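Local coordinates for protein signal transduction histidine kinase, LytS (Clostridium beijerinckii, PDB 5XSJ) that probably acts as a phosphorelay sensor histidine kinase, transferring phosphate from ATP to a protein histidine, and is represented here by its N-terminal four-helix segment, at residues 52-55 and 56-59; 82-85 and 86-89. All coordinates share one frame; numbering follows the deposited sequence.

Contact 1 of 2, residues 52-55 and 56-59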
ATOM      1  N   ASN B  52      17.629 -14.014 -14.447  1.00 28.72           N
ATOM      2  CA  ASN B  52      18.616 -13.260 -15.192  1.00 28.72           C
ATOM      3  C   ASN B  52      18.295 -13.220 -16.680  1.00 27.85           C
ATOM      4  O   ASN B  52      18.328 -12.153 -17.298  1.00 28.69           O
ATOM      5  CB  ASN B  52      20.005 -13.845 -14.946  1.00 28.72           C
ATOM      6  CG  ASN B  52      21.088 -13.063 -15.645  1.00 34.25           C
ATOM      7  OD1 ASN B  52      21.892 -13.621 -16.406  1.00 33.76           O
ATOM      8  ND2 ASN B  52      21.098 -11.748 -15.416  1.00 32.44           N
ATOM      9  N   ASN B  53      17.953 -14.376 -17.247  1.00 28.31           N
ATOM     10  CA  ASN B  53      17.551 -14.462 -18.651  1.00 27.99           C
ATOM     11  C   ASN B  53      16.360 -13.569 -18.976  1.00 27.03           C
ATOM     12  O   ASN B  53      16.344 -12.874 -19.996  1.00 26.52           O
ATOM     13  CB  ASN B  53      17.211 -15.911 -19.024  1.00 26.35           C
ATOM     14  CG  ASN B  53      18.453 -16.817 -19.095  1.00 30.91           C
ATOM     15  OD1 ASN B  53      19.584 -16.371 -18.902  1.00 27.42           O
ATOM     16  ND2 ASN B  53      18.229 -18.097 -19.349  1.00 28.17           N
ATOM     17  N   GLU B  54      15.345 -13.595 -18.121  1.00 26.21           N
ATOM     18  CA  GLU B  54      14.167 -12.787 -18.382  1.00 27.57           C
ATOM     19  C   GLU B  54      14.464 -11.283 -18.319  1.00 24.26           C
ATOM     20  O   GLU B  54      13.940 -10.545 -19.150  1.00 25.97           O
ATOM     21  CB  GLU B  54      13.041 -13.170 -17.420  1.00 26.84           C
ATOM     22  CG  GLU B  54      12.533 -14.598 -17.633  1.00 27.07           C
ATOM     23  CD  GLU B  54      11.723 -14.753 -18.915  1.00 30.58           C
ATOM     24  OE1 GLU B  54      11.019 -13.808 -19.328  1.00 32.18           O
ATOM     25  OE2 GLU B  54      11.781 -15.829 -19.527  1.00 33.12           O
ATOM     26  N   VAL B  55      15.309 -10.798 -17.399  1.00 26.80           N
ATOM     27  CA  VAL B  55      15.598  -9.350 -17.466  1.00 27.12           C
ATOM     28  C   VAL B  55      16.465  -8.965 -18.640  1.00 26.73           C
ATOM     29  O   VAL B  55      16.370  -7.844 -19.118  1.00 26.04           O
ATOM     30  CB  VAL B  55      16.299  -8.726 -16.222  1.00 28.07           C
ATOM     31  CG1 VAL B  55      15.309  -8.371 -15.210  1.00 31.33           C
ATOM     32  CG2 VAL B  55      17.387  -9.572 -15.635  1.00 25.48           C
ATOM     33  N   ILE B  56      17.321  -9.875 -19.092  1.00 26.48           N
ATOM     34  CA  ILE B  56      18.121  -9.605 -20.285  1.00 24.65           C
ATOM     35  C   ILE B  56      17.193  -9.352 -21.442  1.00 24.55           C
ATOM     36  O   ILE B  56      17.379  -8.410 -22.213  1.00 26.86           O
ATOM     37  CB  ILE B  56      19.082 -10.781 -20.623  1.00 28.14           C
ATOM     38  CG1 ILE B  56      20.279 -10.771 -19.675  1.00 25.69           C
ATOM     39  CG2 ILE B  56      19.577 -10.677 -22.050  1.00 25.35           C
ATOM     40  CD1 ILE B  56      21.005 -12.113 -19.596  1.00 27.96           C
ATOM     41  N   LEU B  57      16.156 -10.174 -21.541  1.00 25.36           N
ATOM     42  CA  LEU B  57      15.232 -10.081 -22.654  1.00 25.13           C
ATOM     43  C   LEU B  57      14.365  -8.822 -22.554  1.00 27.69           C
ATOM     44  O   LEU B  57      14.089  -8.168 -23.564  1.00 27.63           O
ATOM     45  CB  LEU B  57      14.357 -11.337 -22.724  1.00 25.43           C
ATOM     46  CG  LEU B  57      15.061 -12.659 -23.073  1.00 29.12           C
ATOM     47  CD1 LEU B  57      14.167 -13.852 -22.755  1.00 26.04           C
ATOM     48  CD2 LEU B  57      15.485 -12.681 -24.542  1.00 26.58           C
ATOM     49  N   ALA B  58      13.912  -8.489 -21.347  1.00 25.58           N
ATOM     50  CA  ALA B  58      13.130  -7.256 -21.164  1.00 28.29           C
ATOM     51  C   ALA B  58      13.961  -6.020 -21.536  1.00 25.32           C
ATOM     52  O   ALA B  58      13.500  -5.125 -22.236  1.00 25.50           O
ATOM     53  CB  ALA B  58      12.624  -7.155 -19.721  1.00 23.44           C
ATOM     54  N   LYS B  59      15.201  -5.990 -21.062  1.00 25.45           N
ATOM     55  CA  LYS B  59      16.124  -4.901 -21.366  1.00 27.94           C
ATOM     56  C   LYS B  59      16.359  -4.700 -22.879  1.00 30.84           C
ATOM     57  O   LYS B  59      16.299  -3.570 -23.385  1.00 30.34           O
ATOM     58  CB  LYS B  59      17.456  -5.168 -20.658  1.00 28.41           C
ATOM     59  CG  LYS B  59      18.493  -4.083 -20.836  1.00 33.43           C
ATOM     60  CD  LYS B  59      18.188  -2.859 -19.982  1.00 34.93           C
ATOM     61  CE  LYS B  59      19.195  -1.743 -20.270  1.00 33.26           C
ATOM     62  NZ  LYS B  59      18.797  -0.458 -19.636  1.00 36.80           N
TER

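Contact 2 of 2, residues 82-85 and 86-89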
ATOM      1  N   ASN B  82      14.860   3.147 -17.510  1.00 28.53           N
ATOM      2  CA  ASN B  82      15.516   3.495 -16.256  1.00 27.92           C
ATOM      3  C   ASN B  82      14.963   2.741 -15.058  1.00 24.85           C
ATOM      4  O   ASN B  82      15.701   2.334 -14.182  1.00 24.94           O
ATOM      5  CB  ASN B  82      15.411   4.989 -16.020  1.00 26.48           C
ATOM      6  CG  ASN B  82      16.366   5.751 -16.877  1.00 30.15           C
ATOM      7  OD1 ASN B  82      17.466   5.266 -17.151  1.00 32.11           O
ATOM      8  ND2 ASN B  82      15.963   6.929 -17.331  1.00 28.04           N
ATOM      9  N   THR B  83      13.655   2.538 -15.029  1.00 25.61           N
ATOM     10  CA  THR B  83      13.039   1.848 -13.908  1.00 25.71           C
ATOM     11  C   THR B  83      13.477   0.384 -13.905  1.00 24.97           C
ATOM     12  O   THR B  83      13.709  -0.198 -12.848  1.00 24.25           O
ATOM     13  CB  THR B  83      11.495   1.973 -13.968  1.00 25.40           C
ATOM     14  OG1 THR B  83      11.150   3.360 -13.997  1.00 27.89           O
ATOM     15  CG2 THR B  83      10.827   1.320 -12.776  1.00 21.57           C
ATOM     16  N   LEU B  84      13.609  -0.212 -15.087  1.00 25.44           N
ATOM     17  CA  LEU B  84      14.128  -1.577 -15.163  1.00 27.02           C
ATOM     18  C   LEU B  84      15.553  -1.647 -14.627  1.00 25.15           C
ATOM     19  O   LEU B  84      15.890  -2.573 -13.884  1.00 25.00           O
ATOM     20  CB  LEU B  84      14.088  -2.110 -16.598  1.00 28.23           C
ATOM     21  CG  LEU B  84      14.443  -3.607 -16.681  1.00 29.13           C
ATOM     22  CD1 LEU B  84      13.345  -4.448 -16.039  1.00 26.67           C
ATOM     23  CD2 LEU B  84      14.687  -4.066 -18.115  1.00 27.29           C
ATOM     24  N   ASP B  85      16.391  -0.673 -14.983  1.00 25.30           N
ATOM     25  CA  ASP B  85      17.751  -0.633 -14.447  1.00 24.56           C
ATOM     26  C   ASP B  85      17.723  -0.589 -12.913  1.00 27.22           C
ATOM     27  O   ASP B  85      18.575  -1.205 -12.261  1.00 25.31           O
ATOM     28  CB  ASP B  85      18.537   0.574 -14.980  1.00 26.66           C
ATOM     29  CG  ASP B  85      18.867   0.470 -16.470  1.00 29.42           C
ATOM     30  OD1 ASP B  85      18.827  -0.639 -17.047  1.00 29.26           O
ATOM     31  OD2 ASP B  85      19.179   1.520 -17.068  1.00 30.59           O
ATOM     32  N   SER B  86      16.751   0.131 -12.338  1.00 25.91           N
ATOM     33  CA  SER B  86      16.629   0.195 -10.873  1.00 26.81           C
ATOM     34  C   SER B  86      16.253  -1.157 -10.286  1.00 24.85           C
ATOM     35  O   SER B  86      16.731  -1.550  -9.235  1.00 25.01           O
ATOM     36  CB  SER B  86      15.586   1.233 -10.444  1.00 25.91           C
ATOM     37  OG  SER B  86      16.010   2.550 -10.739  1.00 25.49           O
ATOM     38  N   TYR B  87      15.355  -1.847 -10.962  1.00 25.60           N
ATOM     39  CA  TYR B  87      14.994  -3.200 -10.580  1.00 25.83           C
ATOM     40  C   TYR B  87      16.195  -4.125 -10.649  1.00 26.12           C
ATOM     41  O   TYR B  87      16.416  -4.941  -9.766  1.00 25.51           O
ATOM     42  CB  TYR B  87      13.895  -3.716 -11.497  1.00 25.18           C
ATOM     43  CG  TYR B  87      13.733  -5.207 -11.435  1.00 26.93           C
ATOM     44  CD1 TYR B  87      13.116  -5.803 -10.344  1.00 25.41           C
ATOM     45  CD2 TYR B  87      14.178  -6.029 -12.476  1.00 24.65           C
ATOM     46  CE1 TYR B  87      12.945  -7.186 -10.271  1.00 27.30           C
ATOM     47  CE2 TYR B  87      14.014  -7.422 -12.408  1.00 27.18           C
ATOM     48  CZ  TYR B  87      13.388  -7.996 -11.306  1.00 30.18           C
ATOM     49  OH  TYR B  87      13.213  -9.375 -11.223  1.00 27.31           O
ATOM     50  N   ILE B  88      16.965  -3.999 -11.727  1.00 26.24           N
ATOM     51  CA  ILE B  88      18.162  -4.815 -11.896  1.00 26.53           C
ATOM     52  C   ILE B  88      19.125  -4.574 -10.738  1.00 28.57           C
ATOM     53  O   ILE B  88      19.675  -5.516 -10.162  1.00 27.56           O
ATOM     54  CB  ILE B  88      18.829  -4.520 -13.256  1.00 26.06           C
ATOM     55  CG1 ILE B  88      17.920  -5.056 -14.372  1.00 26.26           C
ATOM     56  CG2 ILE B  88      20.209  -5.161 -13.336  1.00 28.42           C
ATOM     57  CD1 ILE B  88      18.253  -4.562 -15.759  1.00 27.67           C
ATOM     58  N   GLU B  89      19.267  -3.314 -10.346  1.00 29.09           N
ATOM     59  CA  GLU B  89      20.194  -2.960  -9.281  1.00 29.05           C
ATOM     60  C   GLU B  89      19.702  -3.462  -7.923  1.00 32.51           C
ATOM     61  O   GLU B  89      20.486  -3.990  -7.140  1.00 31.65           O
ATOM     62  CB  GLU B  89      20.400  -1.446  -9.255  1.00 29.17           C
ATOM     63  CG  GLU B  89      21.456  -0.966  -8.294  1.00 33.01           C
ATOM     64  CD  GLU B  89      21.392   0.540  -8.080  1.00 40.79           C
ATOM     65  OE1 GLU B  89      22.216   1.065  -7.302  1.00 44.82           O
ATOM     66  OE2 GLU B  89      20.500   1.201  -8.671  1.00 45.17           O
TER
HETATM   67  O   HOH W   1      20.430   1.465 -11.565  1.00 39.24           O

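Contact 1 of 2, residues 52-55 and 56-59
Four successive i to i+4 backbone hydrogen bonds join residues 52-55 to 56-59 in one unbroken run of just over two turns of helix 45-67, the first from Ile56 N to Asn52 O at 3.1 Å and the last from Lys59 N to Val55 O at 2.9 Å, with an N-H...O angle of 166°. On the outer surface the Asn52 amide meets the end of Ile56 at an oblique crossing, its OD1 3.6 Å from Ile56 CD1. Asn52 reaches there because CG lies opposite the backbone N (chi1 -177°), whereas Ile56 sends CG1 back over the preceding turn, 3.4 Å from Asn52 O. Leu57 leans the same way, its CG 3.3 Å from Asn53 O. The inner side is different in kind. Val55 and Ala58 are buried, Val55 touching Ser32 of helix 15-42 and Ala58 touching Leu84 of helix 73-99. Glu54 OE1 is hydrogen-bonded to His28 ND1, and Lys59 NZ forms salt bridges with Asp81 and Asp85. Small apolar residues inside, amide and aliphatic groups outside and charged groups with partners on neighbouring helices give the amphipathic pattern of one helix of a four-helix bundle.

Contact 2 of 2, residues 82-85 and 86-89
Leu84 meets both Tyr87 and Ile88 one turn further along the helix, and its two contacts form the apolar, tightly packed part of 82-89. Leu84 CD1 comes obliquely to the tyrosine ring, 4.0 Å from Tyr87 CD2, while Leu84 CG lies 4.0 Å from Ile88 CD1. The first torsion of the leucine, with CG opposite the backbone N (chi1 -172°), sets CG beside the isoleucine, and chi2 (69°) turns CD1 toward the ring. Ile88 takes the other course: with chi1 at -69°, CG1 turns back along the helix and passes 3.2 Å from Leu84 O. That carbonyl also accepts the hydrogen bond from Ile88 N at 2.8 Å, with the donor nearly along the C=O axis. Helices 15-42 and 45-67 pack against Leu84 and Tyr87, while helix 104-133 covers buried Thr83 and reaches Tyr87 through Ile117. Tyr87 is buried, and its OH is hydrogen-bonded to Ser32 OG.

The polar flank is engaged too. Asp85 runs alongside Ile88, OD1 4.2 Å from Ile88 CD1, but its strong partner is Lys59. Ser86 OG is hydrogen-bonded to the backbone of a different protein in the assembly, whose basic side-chain contacts reach Asn82, Asp85 and Ser86. The loose, solvent side is exposed Glu89, extended beyond CG, where a water donates to Glu89 OE2 at 2.9 Å and, weakly, to Asp85 O at 3.3 Å.

The chemistry of 82-89 thus differs by side: apolar contacts and a tyrosine hydroxyl bond face the bundle, a carboxylate pairs with a neighbouring helix, and Ser86 bonds to another protein. Lys59 and the basic contact from that protein would probably stabilise the negative charge of Asp85.

Contact 1 lies on helix 45-67 and contact 2 on helix 73-99, consecutive helices of the four in this chain, and contact 1 closes before contact 2 opens. Their centres are about 11 Å apart, and they meet directly. Lys59 NZ is 2.6 Å from Asp85 OD1, while Leu84 CD2 lies 3.6 Å from Lys59 N and Val55 packs against the Tyr87 ring. Charge pairing and apolar packing therefore join the same two helices. Helix 15-42 touches both contacts, whereas a different protein touches contact 2 but not contact 1. Within the N-terminal part of a predicted sensor kinase, 82-89 thus serves both the bundle and an interface with that protein.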